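DUF4442 domain-containing protein (Pseudomonas aeruginosa, PDB 1YOC) is of unknown function but adopts the hot-dog fold and, by kinship with PaaI-type thioesterases, may act on acyl thioesters. Local coordinates at residues P34-L39 with A74-D79. Numbering follows the deposited sequence.
Sequences PQFVEL and AGTMTD
Phe-36 and Leu-39 of strand 35-40, at the edge of this chain's sheet, meet Thr-76 on the long helix 63-81, the central "sausage" that the antiparallel sheet wraps in the hot-dog fold. The junction is small, burying 141 Å² in all, and every touching residue is buried.

The aliphatic part centres on the methyl of Thr-76. Leu-39 presents both branches to it: CD2 stands 3.2 Å from Thr-76 CG2, tighter than normal van der Waals contact, and CD1 lies 3.5 Å from the same methyl. With CG anti to the backbone N (chi1 177°), the leucine fork swings toward the helix although its CB does not point there, and the two side chains cross at about a right angle. Met-77 contributes mainly backbone, its N lying 4.2 Å from Leu-39 CD1, while its thioether runs away from the strand; its side chain touches Val-124 of strand 120-130.

The aromatic part is an edge contact. Phe-36 and Thr-76 approach from opposite directions, and Thr-76 OG1 sits near the ring plane, 3.5 Å from Phe-36 CZ. This hydroxyl has its hydrogen-bonding partner in Leu-72 O, one turn back in the helix. One face of the same ring receives Leu-39 CD2, 4.1 Å above the plane and displaced toward the rim. Phe-36 and Leu-39 can share this side because Val-37 and Glu-38 both oppose Glu-45 in a classic beta bulge; Met-7 of helix 2-13 also packs on both. The carbon beneath the threonine hydroxyl completes the edge contact: Thr-76 CB lies 3.7 Å from Phe-36 CZ.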
loop_
_atom_site.group_PDB
_atom_site.type_symbol
_atom_site.label_atom_id
_atom_site.label_comp_id
_atom_site.label_asym_id
_atom_site.label_seq_id
_atom_site.Cartn_x
_atom_site.Cartn_y
_atom_site.Cartn_z
ATOM N N PRO B 34 -13.834 -2.772 -0.913
ATOM C CA PRO B 34 -13.745 -3.986 -1.727
ATOM C C PRO B 34 -14.887 -4.997 -1.569
ATOM O O PRO B 34 -15.702 -4.899 -0.640
ATOM C CB PRO B 34 -12.417 -4.578 -1.251
ATOM C CG PRO B 34 -12.517 -4.327 0.295
ATOM C CD PRO B 34 -13.215 -2.970 0.420
ATOM N N GLN B 35 -14.944 -5.943 -2.506
ATOM C CA GLN B 35 -15.911 -7.045 -2.429
ATOM C C GLN B 35 -15.146 -8.268 -2.922
ATOM O O GLN B 35 -14.182 -8.142 -3.710
ATOM C CB GLN B 35 -17.101 -6.807 -3.373
ATOM C CG GLN B 35 -17.942 -5.582 -3.026
ATOM C CD GLN B 35 -18.723 -5.802 -1.731
ATOM O OE1 GLN B 35 -18.985 -6.942 -1.329
ATOM N NE2 GLN B 35 -19.097 -4.717 -1.084
ATOM N N PHE B 36 -15.516 -9.441 -2.454
ATOM C CA PHE B 36 -14.887 -10.652 -2.985
ATOM C C PHE B 36 -15.808 -11.195 -4.080
ATOM O O PHE B 36 -17.056 -11.208 -3.913
ATOM C CB PHE B 36 -14.782 -11.747 -1.927
ATOM C CG PHE B 36 -13.526 -11.678 -1.117
ATOM C CD1 PHE B 36 -12.388 -12.405 -1.486
ATOM C CD2 PHE B 36 -13.463 -10.863 0.005
ATOM C CE1 PHE B 36 -11.201 -12.298 -0.722
ATOM C CE2 PHE B 36 -12.314 -10.761 0.750
ATOM C CZ PHE B 36 -11.168 -11.480 0.390
ATOM N N VAL B 37 -15.196 -11.643 -5.181
ATOM C CA VAL B 37 -15.923 -12.281 -6.290
ATOM C C VAL B 37 -15.835 -13.776 -5.976
ATOM O O VAL B 37 -16.813 -14.536 -6.127
ATOM C CB VAL B 37 -15.239 -12.046 -7.656
ATOM C CG1 VAL B 37 -15.955 -12.875 -8.766
ATOM C CG2 VAL B 37 -15.267 -10.593 -7.982
ATOM N N GLU B 38 -14.659 -14.215 -5.543
ATOM C CA GLU B 38 -14.491 -15.622 -5.192
ATOM C C GLU B 38 -13.443 -15.813 -4.116
ATOM O O GLU B 38 -12.444 -15.097 -4.076
ATOM C CB GLU B 38 -14.086 -16.459 -6.406
ATOM C CG GLU B 38 -14.233 -17.949 -6.108
ATOM C CD GLU B 38 -13.940 -18.854 -7.319
ATOM O OE1 GLU B 38 -13.974 -18.359 -8.471
ATOM O OE2 GLU B 38 -13.686 -20.062 -7.103
ATOM N N LEU B 39 -13.656 -16.798 -3.253
ATOM C CA LEU B 39 -12.682 -17.066 -2.207
ATOM C C LEU B 39 -12.792 -18.543 -1.830
ATOM O O LEU B 39 -13.870 -19.016 -1.480
ATOM C CB LEU B 39 -12.970 -16.199 -0.972
ATOM C CG LEU B 39 -12.051 -16.447 0.228
ATOM C CD1 LEU B 39 -10.593 -16.156 -0.136
ATOM C CD2 LEU B 39 -12.465 -15.587 1.422
ATOM N N ALA B 74 -4.406 -11.805 -1.249
ATOM C CA ALA B 74 -3.355 -12.740 -0.881
ATOM C C ALA B 74 -3.470 -13.220 0.528
ATOM O O ALA B 74 -3.310 -14.413 0.791
ATOM C CB ALA B 74 -1.981 -12.118 -1.093
ATOM N N GLY B 75 -3.746 -12.290 1.436
ATOM C CA GLY B 75 -3.831 -12.644 2.825
ATOM C C GLY B 75 -5.027 -13.530 3.119
ATOM O O GLY B 75 -4.898 -14.517 3.850
ATOM N N THR B 76 -6.186 -13.181 2.565
ATOM C CA THR B 76 -7.372 -13.997 2.810
ATOM C C THR B 76 -7.175 -15.398 2.184
ATOM O O THR B 76 -7.493 -16.430 2.807
ATOM C CB THR B 76 -8.621 -13.324 2.261
ATOM O OG1 THR B 76 -8.770 -12.036 2.896
ATOM C CG2 THR B 76 -9.884 -14.140 2.671
ATOM N N MET B 77 -6.643 -15.457 0.969
ATOM C CA MET B 77 -6.394 -16.793 0.387
ATOM C C MET B 77 -5.431 -17.619 1.291
ATOM O O MET B 77 -5.626 -18.811 1.489
ATOM C CB MET B 77 -5.769 -16.682 -1.011
ATOM C CG MET B 77 -5.428 -18.062 -1.607
ATOM S SD MET B 77 -4.972 -17.980 -3.348
ATOM C CE MET B 77 -3.422 -17.050 -3.177
ATOM N N THR B 78 -4.367 -16.999 1.787
ATOM C CA THR B 78 -3.407 -17.708 2.653
ATOM C C THR B 78 -4.110 -18.268 3.888
ATOM O O THR B 78 -3.930 -19.452 4.236
ATOM C CB THR B 78 -2.273 -16.769 3.062
ATOM O OG1 THR B 78 -1.559 -16.371 1.879
ATOM C CG2 THR B 78 -1.299 -17.459 4.067
ATOM N N ASP B 79 -4.934 -17.429 4.508
ATOM C CA ASP B 79 -5.710 -17.823 5.695
ATOM C C ASP B 79 -6.639 -19.012 5.384
ATOM O O ASP B 79 -6.833 -19.908 6.226
ATOM C CB ASP B 79 -6.554 -16.643 6.188
ATOM C CG ASP B 79 -7.118 -16.867 7.590
ATOM O OD1 ASP B 79 -6.290 -16.933 8.534
ATOM O OD2 ASP B 79 -8.373 -16.993 7.729
#